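PDB 5WAB: putative beta-glucosidase from Bifidobacterium adolescentis, which hydrolyses terminal beta-glucosidic linkages as a family 3 glycoside hydrolase and may also release arabinopyranosyl units from ginsenosides. Local coordinates for residues A[110-115]-A[524-529]; A[119-124]-A[450-455]; A[124-129]-A[540-545]; A[169-174]-A[178-183]; A[491-496]-A[583-588]. All coordinates share one frame; numbering follows the deposited sequence.

Interaction 1: A[110-115]-A[524-529]; sequences VNIKRN and VFVGYR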
# COMPACT_ATOMS: atom_id res chain seq x y z
N VAL A 110 -3.94 2.28 -3.30
CA VAL A 110 -3.16 1.10 -3.68
C VAL A 110 -2.22 1.39 -4.85
O VAL A 110 -1.75 0.46 -5.50
CB VAL A 110 -4.08 -0.11 -3.98
CG1 VAL A 110 -4.87 -0.49 -2.76
CG2 VAL A 110 -5.02 0.18 -5.14
N ASN A 111 -1.93 2.66 -5.12
CA ASN A 111 -1.02 2.98 -6.21
C ASN A 111 0.36 2.39 -5.97
O ASN A 111 0.85 2.36 -4.84
CB ASN A 111 -0.91 4.49 -6.40
CG ASN A 111 -2.22 5.13 -6.82
OD1 ASN A 111 -2.81 5.90 -6.07
ND2 ASN A 111 -2.67 4.81 -8.02
N ILE A 112 0.97 1.89 -7.04
CA ILE A 112 2.30 1.31 -6.97
C ILE A 112 3.31 2.39 -6.63
O ILE A 112 3.29 3.49 -7.19
CB ILE A 112 2.64 0.61 -8.29
CG1 ILE A 112 1.70 -0.57 -8.52
CG2 ILE A 112 4.09 0.17 -8.31
CD1 ILE A 112 1.74 -1.60 -7.41
N LYS A 113 4.21 2.08 -5.69
CA LYS A 113 5.34 2.96 -5.37
C LYS A 113 6.41 2.72 -6.43
O LYS A 113 7.37 1.96 -6.23
CB LYS A 113 5.84 2.69 -3.96
CG LYS A 113 4.74 2.83 -2.94
CD LYS A 113 5.22 2.67 -1.51
CE LYS A 113 4.00 2.62 -0.60
NZ LYS A 113 4.30 2.55 0.85
N ARG A 114 6.21 3.35 -7.59
CA ARG A 114 7.17 3.24 -8.68
C ARG A 114 8.53 3.76 -8.25
O ARG A 114 9.56 3.13 -8.50
CB ARG A 114 6.66 4.00 -9.90
CG ARG A 114 7.70 4.27 -10.97
CD ARG A 114 7.05 4.99 -12.14
NE ARG A 114 7.93 5.16 -13.28
CZ ARG A 114 8.43 6.33 -13.67
NH1 ARG A 114 8.10 7.43 -13.01
NH2 ARG A 114 9.23 6.40 -14.72
N ASN A 115 8.54 4.92 -7.59
CA ASN A 115 9.76 5.55 -7.10
C ASN A 115 9.53 5.96 -5.65
O ASN A 115 8.51 6.59 -5.33
CB ASN A 115 10.11 6.75 -7.96
CG ASN A 115 11.43 7.38 -7.57
OD1 ASN A 115 11.57 7.91 -6.47
ND2 ASN A 115 12.40 7.31 -8.46
N VAL A 524 7.97 -3.22 -16.91
CA VAL A 524 7.57 -3.99 -15.74
C VAL A 524 8.68 -4.09 -14.71
O VAL A 524 8.44 -4.61 -13.61
CB VAL A 524 7.09 -5.41 -16.10
CG1 VAL A 524 5.84 -5.35 -16.99
CG2 VAL A 524 8.21 -6.20 -16.78
N PHE A 525 9.87 -3.57 -15.01
CA PHE A 525 11.02 -3.71 -14.10
C PHE A 525 11.02 -2.56 -13.11
O PHE A 525 11.78 -1.59 -13.20
CB PHE A 525 12.32 -3.80 -14.90
CG PHE A 525 12.41 -5.03 -15.75
CD1 PHE A 525 12.84 -6.23 -15.20
CD2 PHE A 525 12.04 -5.01 -17.09
CE1 PHE A 525 12.92 -7.38 -15.98
CE2 PHE A 525 12.11 -6.15 -17.87
CZ PHE A 525 12.55 -7.34 -17.32
N VAL A 526 10.15 -2.69 -12.11
CA VAL A 526 9.96 -1.70 -11.06
C VAL A 526 10.45 -2.29 -9.75
O VAL A 526 10.11 -3.43 -9.41
CB VAL A 526 8.48 -1.28 -10.96
CG1 VAL A 526 8.28 -0.32 -9.80
CG2 VAL A 526 8.03 -0.65 -12.27
N GLY A 527 11.25 -1.52 -9.02
CA GLY A 527 11.69 -1.98 -7.71
C GLY A 527 12.55 -3.22 -7.81
O GLY A 527 13.41 -3.35 -8.68
N TYR A 528 12.28 -4.18 -6.91
CA TYR A 528 13.10 -5.39 -6.87
C TYR A 528 13.00 -6.20 -8.16
O TYR A 528 13.91 -6.99 -8.45
CB TYR A 528 12.69 -6.28 -5.69
CG TYR A 528 11.41 -7.04 -5.92
CD1 TYR A 528 10.18 -6.43 -5.73
CD2 TYR A 528 11.43 -8.37 -6.32
CE1 TYR A 528 9.00 -7.12 -5.94
CE2 TYR A 528 10.26 -9.07 -6.54
CZ TYR A 528 9.04 -8.44 -6.35
OH TYR A 528 7.87 -9.12 -6.56
N ARG A 529 11.94 -6.00 -8.94
CA ARG A 529 11.86 -6.67 -10.24
C ARG A 529 13.05 -6.32 -11.11
O ARG A 529 13.52 -7.16 -11.88
CB ARG A 529 10.56 -6.28 -10.94
CG ARG A 529 9.34 -6.98 -10.39
CD ARG A 529 8.06 -6.38 -10.95
NE ARG A 529 6.93 -7.29 -10.76
CZ ARG A 529 6.26 -7.42 -9.62
NH1 ARG A 529 6.61 -6.72 -8.55
NH2 ARG A 529 5.25 -8.27 -9.54
O HOH W 1 11.51 1.08 -10.12
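Val526 and the backbone at Arg114 form a small, buried apolar contact between the loop that follows strand 102-106 in the N-terminal domain and the turn leading into helix 528-531 of the family 3 C-terminal domain. One methyl carries most of it: Val526 CG1 lies 3.9 Å from Arg114 CA. Ile112 CG2 is looser, 4.5 Å from Val526 CG1. With CG1 anti to the nitrogen of Val526 (chi1 176°), the methyl is carried across to the facing loop, where Lys113 centres an inverse gamma turn. Beside this patch a water spans the two backbones, accepting from Gly527 N at 2.8 Å and donating to Arg114 O over a longer 3.3 Å. Gly527 is the N-cap residue of helix 528-531. The charged end of Arg114 instead reaches Glu522 and the carbonyl of Asn510. Such pairing of a loop beyond a barrel strand with the following domain is in keeping with family 3 glycosidases, whose N-terminal domain belongs to the TIM-barrel clan.

Interaction 2: A[119-124]-A[450-455]; sequences GRCFEY and NGSVVS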
# COMPACT_ATOMS: atom_id res chain seq x y z
N GLY A 119 5.42 11.51 -3.31
CA GLY A 119 4.94 12.21 -2.13
C GLY A 119 3.86 11.49 -1.36
O GLY A 119 3.72 11.70 -0.15
N ARG A 120 3.08 10.63 -2.02
CA ARG A 120 1.99 9.91 -1.37
C ARG A 120 2.36 8.49 -0.96
O ARG A 120 1.47 7.71 -0.60
CB ARG A 120 0.77 9.84 -2.30
CG ARG A 120 0.14 11.16 -2.67
CD ARG A 120 -0.60 11.83 -1.53
NE ARG A 120 -1.87 11.19 -1.19
CZ ARG A 120 -2.97 11.26 -1.94
NH1 ARG A 120 -2.96 11.91 -3.10
NH2 ARG A 120 -4.08 10.66 -1.54
N CYS A 121 3.65 8.13 -0.98
CA CYS A 121 4.05 6.76 -0.62
C CYS A 121 3.60 6.37 0.78
O CYS A 121 3.37 5.18 1.05
CB CYS A 121 5.56 6.59 -0.77
SG CYS A 121 6.15 6.32 -2.47
N PHE A 122 3.48 7.34 1.70
CA PHE A 122 3.10 7.02 3.07
C PHE A 122 1.69 6.45 3.15
O PHE A 122 1.38 5.70 4.09
CB PHE A 122 3.21 8.27 3.96
CG PHE A 122 2.05 9.21 3.82
CD1 PHE A 122 1.99 10.09 2.75
CD2 PHE A 122 1.05 9.25 4.76
CE1 PHE A 122 0.94 10.96 2.62
CE2 PHE A 122 -0.01 10.12 4.64
CZ PHE A 122 -0.06 10.98 3.56
N GLU A 123 0.84 6.76 2.16
CA GLU A 123 -0.56 6.37 2.11
C GLU A 123 -0.80 5.15 1.23
O GLU A 123 -1.94 4.67 1.16
CB GLU A 123 -1.36 7.57 1.57
CG GLU A 123 -2.87 7.59 1.76
CD GLU A 123 -3.44 8.95 1.35
OE1 GLU A 123 -2.65 9.90 1.21
OE2 GLU A 123 -4.67 9.07 1.15
N TYR A 124 0.24 4.62 0.58
CA TYR A 124 0.15 3.44 -0.27
C TYR A 124 0.85 2.26 0.40
O TYR A 124 1.46 2.38 1.46
CB TYR A 124 0.73 3.72 -1.66
CG TYR A 124 0.10 4.90 -2.36
CD1 TYR A 124 -1.22 5.26 -2.10
CD2 TYR A 124 0.82 5.66 -3.28
CE1 TYR A 124 -1.79 6.34 -2.74
CE2 TYR A 124 0.25 6.73 -3.92
CZ TYR A 124 -1.06 7.06 -3.64
OH TYR A 124 -1.63 8.13 -4.27
N ASN A 450 9.47 7.82 9.32
CA ASN A 450 9.48 8.31 7.95
C ASN A 450 8.30 7.73 7.19
O ASN A 450 7.92 6.58 7.42
CB ASN A 450 10.80 7.96 7.25
CG ASN A 450 11.21 6.52 7.49
OD1 ASN A 450 11.23 6.06 8.63
ND2 ASN A 450 11.54 5.81 6.43
N GLY A 451 7.70 8.55 6.32
CA GLY A 451 6.60 8.08 5.50
C GLY A 451 7.00 7.25 4.31
O GLY A 451 6.19 6.46 3.82
N SER A 452 8.24 7.39 3.83
CA SER A 452 8.73 6.59 2.72
C SER A 452 10.20 6.30 2.95
O SER A 452 10.81 6.78 3.91
CB SER A 452 8.48 7.28 1.38
OG SER A 452 8.73 6.38 0.31
N VAL A 453 10.79 5.51 2.04
CA VAL A 453 12.13 4.98 2.23
C VAL A 453 13.12 6.10 2.50
O VAL A 453 13.17 7.09 1.75
CB VAL A 453 12.57 4.15 1.00
CG1 VAL A 453 14.05 3.93 1.02
CG2 VAL A 453 11.87 2.82 0.99
N VAL A 454 13.91 5.95 3.56
CA VAL A 454 15.08 6.78 3.78
C VAL A 454 16.31 5.91 3.61
O VAL A 454 16.27 4.69 3.81
CB VAL A 454 15.06 7.47 5.16
CG1 VAL A 454 13.83 8.36 5.30
CG2 VAL A 454 15.15 6.45 6.28
N SER A 455 17.41 6.53 3.22
CA SER A 455 18.68 5.83 3.13
C SER A 455 19.19 5.49 4.53
O SER A 455 19.02 6.26 5.48
CB SER A 455 19.71 6.68 2.40
OG SER A 455 19.74 7.98 2.96
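Phe122 and Cys121 press their backbone and CB atoms closely against Gly451 and Ser452, while the larger side chains of 119-124 turn elsewhere. The tightest point is a CA-H...O contact, with Phe122 CA 3.2 Å from Gly451 O and an angle of 128° at the hydrogen. Here Gly451 matters for what it lacks: a CB built on it would clash, standing only 3.0 Å from Phe122 CB. Next to it, Cys121 CB meets Ser452 OG at 3.4 Å. That hydroxyl is also engaged by the carbonyl of Pro116 and by Gln496 NE2. The contact thus joins two loops, one beyond strand 102-106, carrying a short 3-10 turn that includes Phe122 and Glu123, and one beyond the C-terminal end of strand 444-449 in the second domain's mixed sheet. The 450-455 loop is braced from within, as Asn450 ND2 bonds Ser452 O at 2.8 Å. The side turned from Gly451 makes no contact with 450-455. Phe122 places its CG between the backbone N and the carbonyl carbon (chi1 79°), which folds the ring back over Glu123 CB and leads its end away from Gly451. Phe122 and Arg120 are partly exposed, but Glu123 is buried: Arg120 grips it side-on, NE to OE1 at 2.8 Å and NH2 to OE2 at 3.2 Å, and Lys153 pairs with it too. Arg120 NH2 also bonds a glycerol, probably from the crystallisation liquor.

Interaction 3: A[124-129]-A[540-545]; sequences YWSEDP and YPFGFG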
# COMPACT_ATOMS: atom_id res chain seq x y z
N TYR A 124 0.24 4.62 0.58
CA TYR A 124 0.15 3.44 -0.27
C TYR A 124 0.85 2.26 0.40
O TYR A 124 1.46 2.38 1.46
CB TYR A 124 0.73 3.72 -1.66
CG TYR A 124 0.10 4.90 -2.36
CD1 TYR A 124 -1.22 5.26 -2.10
CD2 TYR A 124 0.82 5.66 -3.28
CE1 TYR A 124 -1.79 6.34 -2.74
CE2 TYR A 124 0.25 6.73 -3.92
CZ TYR A 124 -1.06 7.06 -3.64
OH TYR A 124 -1.63 8.13 -4.27
N TRP A 125 0.79 1.10 -0.26
CA TRP A 125 1.15 -0.16 0.39
C TRP A 125 2.50 -0.73 -0.05
O TRP A 125 3.32 -1.07 0.81
CB TRP A 125 0.03 -1.18 0.17
CG TRP A 125 -1.22 -0.79 0.90
CD1 TRP A 125 -2.16 0.11 0.49
CD2 TRP A 125 -1.68 -1.29 2.17
NE1 TRP A 125 -3.16 0.21 1.43
CE2 TRP A 125 -2.89 -0.64 2.46
CE3 TRP A 125 -1.18 -2.22 3.08
CZ2 TRP A 125 -3.61 -0.89 3.63
CZ3 TRP A 125 -1.89 -2.46 4.24
CH2 TRP A 125 -3.09 -1.80 4.51
N SER A 126 2.77 -0.87 -1.34
CA SER A 126 3.99 -1.57 -1.74
C SER A 126 4.43 -1.12 -3.12
O SER A 126 3.71 -0.42 -3.84
CB SER A 126 3.80 -3.09 -1.72
OG SER A 126 4.94 -3.77 -2.21
N GLU A 127 5.65 -1.52 -3.47
CA GLU A 127 6.14 -1.46 -4.85
C GLU A 127 5.70 -2.67 -5.66
O GLU A 127 5.89 -2.68 -6.88
CB GLU A 127 7.66 -1.38 -4.87
CG GLU A 127 8.35 -2.70 -4.48
CD GLU A 127 9.84 -2.56 -4.22
OE1 GLU A 127 10.25 -1.54 -3.62
OE2 GLU A 127 10.60 -3.47 -4.62
N ASP A 128 5.14 -3.69 -5.01
CA ASP A 128 4.77 -4.93 -5.67
C ASP A 128 3.26 -5.01 -5.81
O ASP A 128 2.55 -4.76 -4.83
CB ASP A 128 5.28 -6.14 -4.89
CG ASP A 128 4.92 -7.44 -5.56
OD1 ASP A 128 5.56 -7.75 -6.59
OD2 ASP A 128 4.01 -8.15 -5.08
N PRO A 129 2.73 -5.36 -6.99
CA PRO A 129 1.26 -5.39 -7.13
C PRO A 129 0.58 -6.48 -6.31
O PRO A 129 -0.49 -6.23 -5.75
CB PRO A 129 1.07 -5.58 -8.64
CG PRO A 129 2.33 -6.23 -9.11
CD PRO A 129 3.43 -5.68 -8.25
N TYR A 540 18.62 -2.95 1.78
CA TYR A 540 17.80 -3.98 2.37
C TYR A 540 16.75 -4.41 1.35
O TYR A 540 16.05 -3.55 0.78
CB TYR A 540 17.15 -3.49 3.67
CG TYR A 540 18.17 -3.08 4.71
CD1 TYR A 540 18.71 -4.00 5.60
CD2 TYR A 540 18.63 -1.76 4.78
CE1 TYR A 540 19.66 -3.63 6.55
CE2 TYR A 540 19.57 -1.38 5.72
CZ TYR A 540 20.08 -2.31 6.60
OH TYR A 540 21.02 -1.93 7.53
N PRO A 541 16.63 -5.71 1.08
CA PRO A 541 15.78 -6.17 -0.02
C PRO A 541 14.30 -6.22 0.36
O PRO A 541 13.93 -6.25 1.54
CB PRO A 541 16.31 -7.57 -0.32
CG PRO A 541 16.80 -8.05 1.01
CD PRO A 541 17.34 -6.83 1.72
N PHE A 542 13.48 -6.24 -0.67
CA PHE A 542 12.04 -6.42 -0.51
C PHE A 542 11.75 -7.69 0.28
O PHE A 542 12.34 -8.75 0.01
CB PHE A 542 11.38 -6.46 -1.89
CG PHE A 542 9.92 -6.77 -1.86
CD1 PHE A 542 8.99 -5.78 -1.63
CD2 PHE A 542 9.48 -8.07 -2.10
CE1 PHE A 542 7.64 -6.07 -1.61
CE2 PHE A 542 8.14 -8.36 -2.08
CZ PHE A 542 7.22 -7.37 -1.84
N GLY A 543 10.85 -7.59 1.25
CA GLY A 543 10.50 -8.73 2.08
C GLY A 543 11.48 -9.07 3.19
O GLY A 543 11.35 -10.14 3.80
N PHE A 544 12.44 -8.19 3.49
CA PHE A 544 13.43 -8.47 4.52
C PHE A 544 12.97 -7.96 5.88
O PHE A 544 12.27 -6.95 5.99
CB PHE A 544 14.78 -7.83 4.17
CG PHE A 544 15.82 -7.98 5.25
CD1 PHE A 544 16.60 -9.12 5.35
CD2 PHE A 544 16.02 -6.97 6.18
CE1 PHE A 544 17.55 -9.25 6.35
CE2 PHE A 544 16.96 -7.09 7.18
CZ PHE A 544 17.73 -8.23 7.26
N GLY A 545 13.38 -8.68 6.92
CA GLY A 545 13.09 -8.27 8.28
C GLY A 545 13.65 -9.23 9.31
O GLY A 545 13.56 -10.45 9.14
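Phe542 reaches into the loop 124-129 and touches three consecutive side chains there with its ring. Ser126 OG comes up at the ring edge, near its plane, 3.6 Å from Phe542 CE1. Asp128 CB lies 3.8 Å from Phe542 CZ, and Glu127 OE2, in a carboxylate tilted 20° from the ring, is 4.1 Å from Phe542 CD1. The ring is carried out from the type II turn 541-544, which Phe544 N closes on Pro541 O, because Phe542 CG stands anti to its own nitrogen (chi1 174°). On the opposing side an ST turn sets the shape: Ser126 OG accepts from Asp128 N at 2.8 Å with a nearly straight 167° bond, and also bonds Ala495 O. Asp128 then caps helix 129-144 through Leu131 N and pairs with Arg529 and Tyr528, while Glu127 binds the amides of Thr497 and Tyr528. The ring therefore packs between domains against polar residues whose oxygens already have partners; a serine oxygen at the weakly positive ring edge is probably mildly attractive, and no hydrogen bond joins the two loops.

Interaction 4: A[169-174]-A[178-183]; sequences ANISQR and EIYFPA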
# COMPACT_ATOMS: atom_id res chain seq x y z
N ALA A 169 0.97 9.97 -17.66
CA ALA A 169 1.80 8.80 -17.44
C ALA A 169 1.71 7.95 -18.70
O ALA A 169 0.66 7.37 -18.98
CB ALA A 169 1.35 8.02 -16.20
N ASN A 170 2.79 7.92 -19.47
CA ASN A 170 2.86 7.16 -20.71
C ASN A 170 3.44 5.78 -20.40
O ASN A 170 4.63 5.64 -20.11
CB ASN A 170 3.69 7.90 -21.75
CG ASN A 170 3.07 9.23 -22.14
OD1 ASN A 170 1.85 9.39 -22.11
ND2 ASN A 170 3.90 10.21 -22.49
N ILE A 171 2.58 4.77 -20.44
CA ILE A 171 2.87 3.44 -19.92
C ILE A 171 2.52 2.41 -20.98
O ILE A 171 1.50 2.53 -21.67
CB ILE A 171 2.05 3.16 -18.64
CG1 ILE A 171 2.13 4.35 -17.68
CG2 ILE A 171 2.52 1.88 -17.97
CD1 ILE A 171 1.27 4.19 -16.46
N SER A 172 3.38 1.40 -21.13
CA SER A 172 3.06 0.30 -22.02
C SER A 172 1.92 -0.54 -21.45
O SER A 172 1.64 -0.52 -20.24
CB SER A 172 4.27 -0.59 -22.25
OG SER A 172 4.54 -1.36 -21.10
N GLN A 173 1.28 -1.31 -22.32
CA GLN A 173 0.17 -2.16 -21.89
C GLN A 173 0.63 -3.23 -20.90
O GLN A 173 -0.03 -3.45 -19.88
CB GLN A 173 -0.51 -2.79 -23.09
CG GLN A 173 -1.36 -1.78 -23.85
CD GLN A 173 -2.39 -1.12 -22.95
OE1 GLN A 173 -2.38 0.10 -22.77
NE2 GLN A 173 -3.29 -1.92 -22.38
N ARG A 174 1.77 -3.88 -21.17
CA ARG A 174 2.29 -4.87 -20.23
C ARG A 174 2.48 -4.27 -18.84
O ARG A 174 2.07 -4.86 -17.84
CB ARG A 174 3.62 -5.44 -20.73
CG ARG A 174 3.48 -6.65 -21.63
CD ARG A 174 4.80 -7.39 -21.72
NE ARG A 174 5.20 -8.04 -20.47
CZ ARG A 174 6.45 -8.40 -20.18
NH1 ARG A 174 7.42 -8.19 -21.05
NH2 ARG A 174 6.73 -8.98 -19.02
N GLU A 178 0.50 -5.63 -15.70
CA GLU A 178 1.23 -6.43 -14.73
C GLU A 178 1.63 -5.67 -13.47
O GLU A 178 1.82 -6.29 -12.42
CB GLU A 178 2.49 -7.04 -15.36
CG GLU A 178 2.24 -7.99 -16.51
CD GLU A 178 3.48 -8.77 -16.91
OE1 GLU A 178 4.37 -8.95 -16.05
OE2 GLU A 178 3.58 -9.18 -18.09
N ILE A 179 1.79 -4.35 -13.54
CA ILE A 179 2.28 -3.55 -12.41
C ILE A 179 1.17 -2.72 -11.78
O ILE A 179 0.88 -2.86 -10.59
CB ILE A 179 3.48 -2.66 -12.83
CG1 ILE A 179 4.60 -3.49 -13.47
CG2 ILE A 179 3.97 -1.87 -11.63
CD1 ILE A 179 5.19 -4.56 -12.58
N TYR A 180 0.54 -1.85 -12.56
CA TYR A 180 -0.33 -0.82 -11.99
C TYR A 180 -1.79 -1.24 -11.88
O TYR A 180 -2.54 -0.60 -11.14
CB TYR A 180 -0.20 0.47 -12.81
CG TYR A 180 1.24 0.91 -12.89
CD1 TYR A 180 1.82 1.63 -11.85
CD2 TYR A 180 2.05 0.55 -13.97
CE1 TYR A 180 3.14 2.02 -11.90
CE2 TYR A 180 3.39 0.94 -14.02
CZ TYR A 180 3.92 1.67 -12.98
OH TYR A 180 5.24 2.06 -13.00
N PHE A 181 -2.19 -2.33 -12.54
CA PHE A 181 -3.56 -2.81 -12.48
C PHE A 181 -3.79 -3.92 -11.45
O PHE A 181 -4.82 -3.89 -10.76
CB PHE A 181 -4.02 -3.31 -13.85
CG PHE A 181 -4.43 -2.21 -14.80
CD1 PHE A 181 -4.50 -0.89 -14.37
CD2 PHE A 181 -4.73 -2.49 -16.12
CE1 PHE A 181 -4.88 0.12 -15.24
CE2 PHE A 181 -5.10 -1.48 -17.00
CZ PHE A 181 -5.18 -0.18 -16.55
N PRO A 182 -2.90 -4.92 -11.31
CA PRO A 182 -3.27 -6.13 -10.54
C PRO A 182 -3.78 -5.88 -9.13
O PRO A 182 -4.64 -6.64 -8.66
CB PRO A 182 -1.97 -6.95 -10.53
CG PRO A 182 -1.32 -6.58 -11.78
CD PRO A 182 -1.58 -5.11 -11.95
N ALA A 183 -3.27 -4.87 -8.43
CA ALA A 183 -3.79 -4.57 -7.09
C ALA A 183 -5.23 -4.09 -7.16
O ALA A 183 -6.07 -4.51 -6.36
CB ALA A 183 -2.91 -3.52 -6.41
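The guanidinium of Arg174 has Glu178 at its edge, near its plane, whereas the ring of Tyr180 carries Ile179 CG2 over the centre of one face. Ile171 CG2 reaches that ring obliquely, 4.2 Å from Tyr180 CE2, and Tyr520 meets it with planes about 50° apart. The side chains of Arg174 and Glu178, one turn apart on helix 173-180, lie side by side and point the same way. Because the arginine chain bends at CG-CD (chi3 68°), its NE and NH2 both turn to one oxygen: Glu178 OE2 lies 3.1 Å from Arg174 NE and 3.3 Å from Arg174 NH2. Both nitrogens come from the same face of the carboxylate, whose plane is 43° from the guanidinium. Underneath runs the i to i+4 helical bond, Glu178 N to Arg174 O at 2.8 Å, at the residue where the wider pi-type turn 178-180 begins. Outside the helix, Trp630 N also bonds Glu178 OE2, and Arg174 NH2 also donates to Ala596 O, tying this helix to the fibronectin type III-like domain. Replacing Glu178 with alanine would probably leave Arg174 without its carboxylate partner and Trp630 N without this acceptor. Three donors converging on one buried carboxylate oxygen, two of them cationic, would probably favour the ionised form of Glu178.

Interaction 5: A[491-496]-A[583-588]; sequences SGKLAQ and TVQVYV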
# COMPACT_ATOMS: atom_id res chain seq x y z
N SER A 491 8.10 -8.23 13.73
CA SER A 491 7.88 -9.20 12.67
C SER A 491 7.69 -8.56 11.30
O SER A 491 7.23 -9.24 10.37
CB SER A 491 6.66 -10.07 13.01
OG SER A 491 5.50 -9.29 13.28
N GLY A 492 8.03 -7.29 11.14
CA GLY A 492 7.77 -6.60 9.89
C GLY A 492 8.75 -7.00 8.81
O GLY A 492 9.94 -7.19 9.06
N LYS A 493 8.24 -7.10 7.59
CA LYS A 493 9.04 -7.32 6.39
C LYS A 493 8.87 -6.13 5.45
O LYS A 493 7.77 -5.59 5.33
CB LYS A 493 8.63 -8.61 5.68
CG LYS A 493 8.69 -9.87 6.53
CD LYS A 493 10.11 -10.24 6.95
CE LYS A 493 10.12 -11.59 7.64
NZ LYS A 493 11.48 -12.01 8.11
N LEU A 494 9.95 -5.75 4.78
CA LEU A 494 9.90 -4.59 3.90
C LEU A 494 8.89 -4.80 2.78
O LEU A 494 8.96 -5.80 2.05
CB LEU A 494 11.28 -4.30 3.32
CG LEU A 494 12.32 -3.67 4.24
CD1 LEU A 494 13.61 -3.44 3.48
CD2 LEU A 494 11.81 -2.37 4.83
N ALA A 495 7.95 -3.87 2.66
CA ALA A 495 7.06 -3.77 1.51
C ALA A 495 7.65 -2.86 0.44
O ALA A 495 6.99 -2.61 -0.58
CB ALA A 495 5.69 -3.25 1.95
N GLN A 496 8.87 -2.39 0.65
CA GLN A 496 9.56 -1.44 -0.20
C GLN A 496 11.04 -1.78 -0.18
O GLN A 496 11.58 -2.13 0.87
CB GLN A 496 9.33 -0.01 0.31
CG GLN A 496 9.22 1.09 -0.74
CD GLN A 496 8.72 2.40 -0.14
OE1 GLN A 496 8.35 2.47 1.03
NE2 GLN A 496 8.74 3.46 -0.94
N THR A 583 7.09 -14.62 8.30
CA THR A 583 6.32 -14.46 7.08
C THR A 583 7.02 -15.20 5.95
O THR A 583 8.03 -14.72 5.42
CB THR A 583 6.13 -12.98 6.75
OG1 THR A 583 5.40 -12.35 7.80
CG2 THR A 583 5.36 -12.83 5.44
N VAL A 584 6.48 -16.35 5.58
CA VAL A 584 7.03 -17.15 4.49
C VAL A 584 6.55 -16.57 3.17
O VAL A 584 5.38 -16.20 3.02
CB VAL A 584 6.61 -18.62 4.63
CG1 VAL A 584 7.15 -19.45 3.47
CG2 VAL A 584 7.09 -19.18 5.97
N GLN A 585 7.46 -16.48 2.20
CA GLN A 585 7.20 -15.83 0.93
C GLN A 585 7.49 -16.80 -0.21
O GLN A 585 8.46 -17.56 -0.16
CB GLN A 585 8.05 -14.55 0.78
CG GLN A 585 7.97 -13.64 2.01
CD GLN A 585 8.99 -12.52 2.01
OE1 GLN A 585 9.47 -12.09 0.96
NE2 GLN A 585 9.32 -12.02 3.20
N VAL A 586 6.63 -16.77 -1.23
CA VAL A 586 6.76 -17.63 -2.40
C VAL A 586 6.96 -16.75 -3.62
O VAL A 586 6.17 -15.83 -3.86
CB VAL A 586 5.53 -18.54 -2.58
CG1 VAL A 586 5.64 -19.32 -3.89
CG2 VAL A 586 5.39 -19.49 -1.40
N TYR A 587 8.03 -17.01 -4.37
CA TYR A 587 8.33 -16.32 -5.62
C TYR A 587 8.30 -17.32 -6.77
O TYR A 587 8.56 -18.51 -6.59
CB TYR A 587 9.70 -15.63 -5.55
CG TYR A 587 9.78 -14.54 -4.50
CD1 TYR A 587 10.00 -14.85 -3.17
CD2 TYR A 587 9.66 -13.21 -4.86
CE1 TYR A 587 10.08 -13.86 -2.22
CE2 TYR A 587 9.74 -12.21 -3.91
CZ TYR A 587 9.95 -12.54 -2.59
OH TYR A 587 10.02 -11.55 -1.65
N VAL A 588 7.96 -16.83 -7.96
CA VAL A 588 7.98 -17.65 -9.17
C VAL A 588 9.09 -17.12 -10.06
O VAL A 588 9.07 -15.95 -10.46
CB VAL A 588 6.63 -17.64 -9.90
CG1 VAL A 588 6.78 -18.23 -11.29
CG2 VAL A 588 5.60 -18.43 -9.10
O HOH W 2 5.80 -9.56 8.16
O HOH W 3 7.18 -12.02 10.21
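Lys493 lays its aliphatic chain over Thr583 and Gln585 of strand 580-590. Its CB points toward the strand, and CG is the atom that touches, 4.0 Å from Thr583 CB and 4.0 Å from Gln585 NE2. A bend at the next bond (chi2 -66°) then turns the chain, bringing Lys493 CD against Gly543 O; the tip NZ ends on the carbonyl of Gly545 and in a salt bridge with Glu582. Gln585 is held at both ends of its amide, NE2 by Gly543 O and OE1 by Tyr587 OH at 2.7 Å. A leucine in place of Gln585 is likely to leave Gly543 O and Tyr587 OH without these partners. Two waters, each hydrogen-bonded to both Ser491 O and Thr583 OG1, widen the contact. The loop 491-496, between helix 476-484 and strand 498-499, thus packs on the Thr583 and Gln585 part of strand 580-590 of the fibronectin type III-like domain, which runs antiparallel between strands 601-610 and 642-648, with Val584 facing away toward strand 615-622.

The loop beyond strand 102-106 supplies one side of interactions 1, 2 and 3. Lys113 NZ of interaction 1 lies 2.9 Å from Tyr124 O, the residue common to interactions 2 and 3. Interactions 3 and 5, with centres about 7 Å apart, bring 124-129 of the N-terminal domain and 583-588 of the fibronectin type III-like domain to the C-terminal-domain segments 540-545 and 491-496, themselves joined by a probable hydrogen bond, Gly543 N to Leu494 O at 2.7 Å. Interaction 4 abuts interaction 1 through Ile112 and Ile179. In family 3 enzymes the sugar pocket usually lies near the junction of the first two domains; the glycerol bound by Arg120, beside Lys153 and His154, is consistent with interaction 2 lying near that pocket.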